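PDB 6HFZ: GDSL-like protein from Roseburia intestinalis L1-82, which removes acetyl groups from acetylated beta-mannans, acting as a two-domain carbohydrate esterase of the GDSL/SGNH hydrolase family. Local coordinates for residues L139-F144 with L164-M169; G40-G45 with I104-V109. All coordinates share one frame; numbering follows the deposited sequence.

Contact 1 (L139-F144 with L164-M169); sequences LVHNVF and LPAVSM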
ATOM      1  N   LEU A 139       4.574  -0.471 -12.278  1.00 19.44           N
ATOM      2  CA  LEU A 139       5.151  -0.571 -10.941  1.00 20.93           C
ATOM      3  C   LEU A 139       6.170   0.558 -10.779  1.00 19.19           C
ATOM      4  O   LEU A 139       6.945   0.875 -11.719  1.00 19.71           O
ATOM      5  CB  LEU A 139       5.790  -1.946 -10.728  1.00 19.09           C
ATOM      6  CG  LEU A 139       4.911  -3.159 -11.010  1.00 23.36           C
ATOM      7  CD1 LEU A 139       5.594  -4.418 -10.567  1.00 25.24           C
ATOM      8  CD2 LEU A 139       3.559  -3.083 -10.324  1.00 22.50           C
ATOM      9  N   VAL A 140       6.149   1.218  -9.615  1.00 16.61           N
ATOM     10  CA  VAL A 140       7.136   2.239  -9.351  1.00 18.79           C
ATOM     11  C   VAL A 140       7.918   1.863  -8.086  1.00 19.00           C
ATOM     12  O   VAL A 140       7.348   1.560  -7.040  1.00 19.34           O
ATOM     13  CB  VAL A 140       6.467   3.625  -9.215  1.00 21.25           C
ATOM     14  CG1 VAL A 140       7.427   4.674  -8.675  1.00 23.17           C
ATOM     15  CG2 VAL A 140       5.865   4.103 -10.534  1.00 22.06           C
ATOM     16  N   HIS A 141       9.247   1.874  -8.176  1.00 18.42           N
ATOM     17  CA  HIS A 141      10.132   1.493  -7.067  1.00 17.79           C
ATOM     18  C   HIS A 141      10.903   2.716  -6.551  1.00 19.84           C
ATOM     19  O   HIS A 141      11.866   3.139  -7.196  1.00 19.66           O
ATOM     20  CB  HIS A 141      11.152   0.414  -7.521  1.00 18.97           C
ATOM     21  CG  HIS A 141      10.594  -0.780  -8.239  1.00 16.61           C
ATOM     22  ND1 HIS A 141       9.700  -1.659  -7.639  1.00 18.80           N
ATOM     23  CD2 HIS A 141      10.764  -1.235  -9.500  1.00 18.63           C
ATOM     24  CE1 HIS A 141       9.352  -2.601  -8.518  1.00 20.20           C
ATOM     25  NE2 HIS A 141       9.990  -2.376  -9.641  1.00 20.00           N
ATOM     26  N   ASN A 142      10.495   3.266  -5.390  1.00 17.13           N
ATOM     27  CA  ASN A 142      11.243   4.315  -4.688  1.00 17.93           C
ATOM     28  C   ASN A 142      12.436   3.651  -3.993  1.00 16.80           C
ATOM     29  O   ASN A 142      12.643   2.419  -4.155  1.00 20.05           O
ATOM     30  CB  ASN A 142      10.312   5.094  -3.768  1.00 17.86           C
ATOM     31  CG  ASN A 142       9.535   6.141  -4.545  1.00 20.14           C
ATOM     32  OD1 ASN A 142      10.142   7.007  -5.173  1.00 21.56           O
ATOM     33  ND2 ASN A 142       8.214   6.045  -4.568  1.00 21.61           N
ATOM     34  N   VAL A 143      13.269   4.459  -3.335  1.00 18.00           N
ATOM     35  CA  VAL A 143      14.481   3.955  -2.716  1.00 17.15           C
ATOM     36  C   VAL A 143      14.724   4.746  -1.417  1.00 16.58           C
ATOM     37  O   VAL A 143      14.385   5.935  -1.330  1.00 18.47           O
ATOM     38  CB  VAL A 143      15.646   4.079  -3.731  1.00 17.44           C
ATOM     39  CG1 VAL A 143      15.990   5.553  -3.974  1.00 19.02           C
ATOM     40  CG2 VAL A 143      16.885   3.299  -3.323  1.00 18.17           C
ATOM     41  N   PHE A 144      15.382   4.117  -0.437  1.00 17.75           N
ATOM     42  CA  PHE A 144      15.898   4.768   0.741  1.00 18.74           C
ATOM     43  C   PHE A 144      17.213   5.473   0.360  1.00 19.65           C
ATOM     44  O   PHE A 144      18.093   4.831  -0.195  1.00 19.70           O
ATOM     45  CB  PHE A 144      16.155   3.722   1.828  1.00 20.12           C
ATOM     46  CG  PHE A 144      14.934   3.316   2.600  1.00 20.85           C
ATOM     47  CD1 PHE A 144      14.557   4.046   3.716  1.00 23.12           C
ATOM     48  CD2 PHE A 144      14.152   2.253   2.191  1.00 20.66           C
ATOM     49  CE1 PHE A 144      13.448   3.675   4.452  1.00 24.52           C
ATOM     50  CE2 PHE A 144      13.026   1.899   2.920  1.00 23.47           C
ATOM     51  CZ  PHE A 144      12.678   2.615   4.037  1.00 21.26           C
ATOM     52  N   LEU A 164       5.023  -6.857 -16.508  1.00 23.67           N
ATOM     53  CA  LEU A 164       4.586  -5.513 -16.212  1.00 20.61           C
ATOM     54  C   LEU A 164       5.710  -4.519 -16.362  1.00 19.84           C
ATOM     55  O   LEU A 164       6.834  -4.772 -15.939  1.00 21.57           O
ATOM     56  CB  LEU A 164       4.019  -5.422 -14.795  1.00 22.45           C
ATOM     57  CG  LEU A 164       2.782  -6.269 -14.520  1.00 22.75           C
ATOM     58  CD1 LEU A 164       2.382  -6.158 -13.051  1.00 25.32           C
ATOM     59  CD2 LEU A 164       1.646  -5.845 -15.398  1.00 22.99           C
ATOM     60  N   PRO A 165       5.403  -3.342 -16.929  1.00 20.67           N
ATOM     61  CA  PRO A 165       6.372  -2.245 -16.947  1.00 20.96           C
ATOM     62  C   PRO A 165       6.693  -1.782 -15.526  1.00 22.30           C
ATOM     63  O   PRO A 165       5.803  -1.780 -14.673  1.00 19.00           O
ATOM     64  CB  PRO A 165       5.706  -1.143 -17.769  1.00 24.23           C
ATOM     65  CG  PRO A 165       4.232  -1.497 -17.820  1.00 26.25           C
ATOM     66  CD  PRO A 165       4.134  -2.993 -17.569  1.00 22.65           C
ATOM     67  N   ALA A 166       7.962  -1.385 -15.298  1.00 20.07           N
ATOM     68  CA  ALA A 166       8.396  -0.976 -13.977  1.00 20.28           C
ATOM     69  C   ALA A 166       9.489   0.081 -14.116  1.00 21.99           C
ATOM     70  O   ALA A 166      10.409  -0.094 -14.967  1.00 23.17           O
ATOM     71  CB  ALA A 166       8.945  -2.143 -13.234  1.00 20.50           C
ATOM     72  N   VAL A 167       9.433   1.097 -13.258  1.00 19.21           N
ATOM     73  CA  VAL A 167      10.476   2.082 -13.221  1.00 20.14           C
ATOM     74  C   VAL A 167      11.032   2.207 -11.798  1.00 20.30           C
ATOM     75  O   VAL A 167      10.279   2.016 -10.800  1.00 21.48           O
ATOM     76  CB  VAL A 167      10.016   3.437 -13.788  1.00 23.10           C
ATOM     77  CG1 VAL A 167       9.684   3.326 -15.271  1.00 24.53           C
ATOM     78  CG2 VAL A 167       8.856   4.039 -13.022  1.00 26.12           C
ATOM     79  N   SER A 168      12.301   2.633 -11.708  1.00 17.32           N
ATOM     80  CA  SER A 168      13.047   2.609 -10.442  1.00 18.66           C
ATOM     81  C   SER A 168      13.827   3.888 -10.189  1.00 18.38           C
ATOM     82  O   SER A 168      14.526   4.366 -11.073  1.00 19.75           O
ATOM     83  CB  SER A 168      13.966   1.420 -10.400  1.00 21.06           C
ATOM     84  OG  SER A 168      14.780   1.441  -9.240  1.00 19.62           O
HETATM   85  N   MSE A 169      13.790   4.362  -8.926  1.00 17.25           N
HETATM   86  CA  MSE A 169      14.648   5.442  -8.440  1.00 17.65           C
HETATM   87  C   MSE A 169      15.989   4.921  -7.922  1.00 17.78           C
HETATM   88  O   MSE A 169      16.952   5.680  -7.777  1.00 18.37           O
HETATM   89  CB  MSE A 169      13.948   6.258  -7.347  1.00 16.79           C
HETATM   90  CG  MSE A 169      12.484   6.570  -7.704  1.00 19.17           C
HETATM   91 SE   MSE A 169      12.352   7.489  -9.448  1.00 21.95          SE
HETATM   92  CE  MSE A 169      10.881   6.416 -10.136  1.00 22.57           C
TER
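Leu-164 CD1 meets Leu-139 CD2 at 4.3 Å, just ahead of the point where strand 166-168 joins strand 136-141 as its parallel neighbour. The two strands belong to a beta-alpha-beta unit of the SGNH hydrolase sheet, with helix 152-161 as the crossover; their short axes are 4.8 Å apart and diverge by only 13°. Pro-165 O opens the ladder by accepting Leu-139 N. Ala-166 turns its CB to the face that carries Leu-139 and His-141, and lies 3.7 Å from His-141 NE2. Val-167 bonds through both backbone polar atoms: its N donates to Leu-139 O and its O accepts His-141 N at 2.8 Å. On the other face its CG2 lies beside Val-140 CG2, the two side chains pointing the same way. Ser-168 CB stands at the edge of the imidazole, near the ring plane, while the ring's CD2 lies 3.5 Å from Val-167 O; His-141 ND1 is bonded to Ser-108 OG of the adjoining loop. Selenomethionine Met-169 closes the ladder, its N reaching His-141 O at 2.9 Å with an angle of 176° at the hydrogen. A bend at chi2 turns SE, and chi3 of 135° then sets CE 4.1 Å from Val-140 CG1.

Contact 2 (G40-G45 with I104-V109); sequences GSITQG and IIEFSV. With ACT (acetate ion), chain E.
Glu-106 OE2 is gripped by Thr-43 OG1, which donates at 2.5 Å to the anti lone pair of OE2, the one turned away from OE1, and by water 1, which donates at 2.8 Å. That water in turn accepts Ile-42 N at 3.0 Å, so the carboxylate is tied directly and through solvent to the short helix 41-44. Glu-106 reaches across with CG anti to its backbone N (chi1 -173°) and a bend at chi2 that turns CD; OE1 takes Asn-142 ND2. Thr-43 OG1 is also bonded to Tyr-55 OH. An alanine in place of Glu-106 would probably leave Thr-43 OG1, water 1 and Asn-142 ND2 without their shared acceptor group and the helix less firmly fixed. Alongside, Ile-42 CD1 packs on Val-109 CG2 at 3.6 Å, the side chains crossing at about a right angle, and Gly-40 N makes a weak bond of 3.4 Å to Glu-106 O. Ser-41 N donates to acetate OXT at 2.9 Å. With Gly-81 N and Asn-110 ND2, which also bind the ion, it is arranged as in the oxyanion hole of SGNH hydrolases; His-193, another acetate ligand, is probably the triad histidine beside the likely nucleophile Ser-41, whose helix the carboxylate would hold from the second shell.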
ATOM      1  N   GLY A  40       2.116   3.893  -0.483  1.00 20.26           N
ATOM      2  CA  GLY A  40       2.364   4.458   0.863  1.00 20.44           C
ATOM      3  C   GLY A  40       2.430   5.980   0.881  1.00 21.01           C
ATOM      4  O   GLY A  40       1.778   6.646   0.067  1.00 21.28           O
ATOM      5  N   SER A  41       3.210   6.543   1.805  1.00 22.04           N
ATOM      6  CA  SER A  41       3.148   7.997   2.063  1.00 22.37           C
ATOM      7  C   SER A  41       3.701   8.820   0.896  1.00 20.31           C
ATOM      8  O   SER A  41       3.243   9.936   0.645  1.00 20.25           O
ATOM      9  CB  SER A  41       3.885   8.374   3.294  1.00 29.62           C
ATOM     10  OG  SER A  41       5.228   8.035   3.123  1.00 39.82           O
ATOM     11  N   ILE A  42       4.658   8.242   0.174  1.00 20.77           N
ATOM     12  CA  ILE A  42       5.272   8.957  -0.972  1.00 19.29           C
ATOM     13  C   ILE A  42       4.212   9.136  -2.055  1.00 20.57           C
ATOM     14  O   ILE A  42       4.165  10.191  -2.700  1.00 20.71           O
ATOM     15  CB  ILE A  42       6.549   8.255  -1.470  1.00 19.84           C
ATOM     16  CG1 ILE A  42       7.595   8.120  -0.368  1.00 19.82           C
ATOM     17  CG2 ILE A  42       7.097   8.949  -2.715  1.00 22.00           C
ATOM     18  CD1 ILE A  42       8.784   7.307  -0.792  1.00 19.74           C
ATOM     19  N   THR A  43       3.329   8.146  -2.238  1.00 18.60           N
ATOM     20  CA  THR A  43       2.202   8.267  -3.164  1.00 19.03           C
ATOM     21  C   THR A  43       1.176   9.265  -2.603  1.00 19.45           C
ATOM     22  O   THR A  43       0.655  10.085  -3.351  1.00 20.74           O
ATOM     23  CB  THR A  43       1.611   6.875  -3.442  1.00 20.20           C
ATOM     24  OG1 THR A  43       2.575   6.058  -4.140  1.00 20.02           O
ATOM     25  CG2 THR A  43       0.307   6.906  -4.204  1.00 21.09           C
ATOM     26  N   GLN A  44       0.814   9.122  -1.324  1.00 20.47           N
ATOM     27  CA  GLN A  44      -0.160  10.025  -0.695  1.00 22.35           C
ATOM     28  C   GLN A  44       0.271  11.477  -0.952  1.00 22.42           C
ATOM     29  O   GLN A  44      -0.594  12.326  -1.263  1.00 23.70           O
ATOM     30  CB  GLN A  44      -0.278   9.675   0.792  1.00 24.04           C
ATOM     31  CG  GLN A  44      -1.244  10.585   1.566  1.00 25.69           C
ATOM     32  CD  GLN A  44      -0.699  11.955   1.880  1.00 31.39           C
ATOM     33  OE1 GLN A  44       0.483  12.134   2.185  1.00 37.59           O
ATOM     34  NE2 GLN A  44      -1.581  12.948   1.819  1.00 40.59           N
ATOM     35  N   GLY A  45       1.591  11.716  -0.891  1.00 21.40           N
ATOM     36  CA  GLY A  45       2.269  12.981  -1.273  1.00 22.31           C
ATOM     37  C   GLY A  45       3.291  13.523  -0.290  1.00 24.40           C
ATOM     38  O   GLY A  45       3.883  14.582  -0.546  1.00 25.62           O
ATOM     39  N   ILE A 104      -0.697   3.013 -10.980  1.00 18.20           N
ATOM     40  CA  ILE A 104       0.675   2.892 -10.429  1.00 19.02           C
ATOM     41  C   ILE A 104       0.605   2.208  -9.068  1.00 20.01           C
ATOM     42  O   ILE A 104      -0.236   2.601  -8.193  1.00 18.65           O
ATOM     43  CB  ILE A 104       1.364   4.261 -10.340  1.00 19.32           C
ATOM     44  CG1 ILE A 104       1.960   4.599 -11.709  1.00 19.78           C
ATOM     45  CG2 ILE A 104       2.436   4.275  -9.213  1.00 19.55           C
ATOM     46  CD1 ILE A 104       2.465   6.011 -11.863  1.00 20.10           C
ATOM     47  N   ILE A 105       1.462   1.202  -8.900  1.00 19.05           N
ATOM     48  CA  ILE A 105       1.593   0.524  -7.657  1.00 19.63           C
ATOM     49  C   ILE A 105       2.971   0.849  -7.060  1.00 20.67           C
ATOM     50  O   ILE A 105       3.981   0.631  -7.694  1.00 20.57           O
ATOM     51  CB  ILE A 105       1.391  -0.987  -7.825  1.00 21.75           C
ATOM     52  CG1 ILE A 105      -0.018  -1.344  -8.288  1.00 21.33           C
ATOM     53  CG2 ILE A 105       1.739  -1.692  -6.529  1.00 20.28           C
ATOM     54  CD1 ILE A 105      -0.192  -2.777  -8.596  1.00 24.06           C
ATOM     55  N   GLU A 106       3.001   1.354  -5.825  1.00 19.21           N
ATOM     56  CA  GLU A 106       4.200   1.974  -5.269  1.00 19.95           C
ATOM     57  C   GLU A 106       4.341   1.597  -3.791  1.00 19.54           C
ATOM     58  O   GLU A 106       3.857   2.338  -2.904  1.00 18.58           O
ATOM     59  CB  GLU A 106       4.056   3.484  -5.471  1.00 22.65           C
ATOM     60  CG  GLU A 106       5.261   4.332  -5.115  1.00 23.24           C
ATOM     61  CD  GLU A 106       5.512   4.587  -3.644  1.00 24.07           C
ATOM     62  OE1 GLU A 106       6.567   4.076  -3.150  1.00 23.70           O
ATOM     63  OE2 GLU A 106       4.644   5.236  -2.969  1.00 23.16           O
ATOM     64  N   PHE A 107       5.003   0.457  -3.535  1.00 18.05           N
ATOM     65  CA  PHE A 107       5.139  -0.087  -2.179  1.00 18.71           C
ATOM     66  C   PHE A 107       6.585  -0.522  -1.876  1.00 18.84           C
ATOM     67  O   PHE A 107       6.836  -1.177  -0.874  1.00 17.89           O
ATOM     68  CB  PHE A 107       4.180  -1.266  -1.958  1.00 18.74           C
ATOM     69  CG  PHE A 107       2.746  -0.878  -1.726  1.00 18.44           C
ATOM     70  CD1 PHE A 107       2.386  -0.116  -0.607  1.00 18.85           C
ATOM     71  CD2 PHE A 107       1.761  -1.209  -2.640  1.00 19.51           C
ATOM     72  CE1 PHE A 107       1.055   0.211  -0.365  1.00 20.29           C
ATOM     73  CE2 PHE A 107       0.447  -0.785  -2.440  1.00 20.67           C
ATOM     74  CZ  PHE A 107       0.089  -0.124  -1.287  1.00 19.14           C
ATOM     75  N   SER A 108       7.535  -0.231  -2.783  1.00 17.32           N
ATOM     76  CA  SER A 108       8.902  -0.778  -2.655  1.00 18.52           C
ATOM     77  C   SER A 108       9.752  -0.148  -1.536  1.00 18.86           C
ATOM     78  O   SER A 108      10.850  -0.693  -1.268  1.00 18.48           O
ATOM     79  CB  SER A 108       9.628  -0.747  -4.007  1.00 19.24           C
ATOM     80  OG  SER A 108       8.817  -1.380  -4.995  1.00 20.05           O
ATOM     81  N   VAL A 109       9.291   0.924  -0.844  1.00 18.07           N
ATOM     82  CA  VAL A 109       9.973   1.368   0.369  1.00 18.18           C
ATOM     83  C   VAL A 109       9.016   1.309   1.564  1.00 18.34           C
ATOM     84  O   VAL A 109       9.243   1.984   2.621  1.00 20.56           O
ATOM     85  CB  VAL A 109      10.599   2.761   0.225  1.00 19.74           C
ATOM     86  CG1 VAL A 109      11.800   2.729  -0.727  1.00 22.37           C
ATOM     87  CG2 VAL A 109       9.612   3.833  -0.211  1.00 19.06           C
TER
HETATM   88  C   ACT E 401       5.913   5.787   4.003  1.00 31.04           C
HETATM   89  O   ACT E 401       6.246   6.439   5.041  1.00 32.88           O
HETATM   90  OXT ACT E 401       4.789   5.303   3.840  1.00 25.60           O
HETATM   91  CH3 ACT E 401       6.885   5.549   2.892  1.00 31.16           C
HETATM   92  O   HOH W   1       5.255   5.358  -0.259  1.00 22.78           O

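Both contacts are buried and neither is a surface feature; contact 2 lies about 7 Å from the centre of the chain and contact 1 about 14 Å, measured between centres. They share one sheet, in which strands 102-106 and 136-141 are neighbours. Contact 1 is strand on strand, with regular backbone bonds, valines on one face, and His-141 and Ser-168 among the aliphatic groups on the other, and buries 476 Å². Contact 2 buries half that area, 238 Å², and depends on a carboxylate, a hydroxyl and a water, where the chain leaves strand 102-106 beside the probable active site. The two also touch through packing, Val-109 CG1 lying 3.5 Å from Val-143 N.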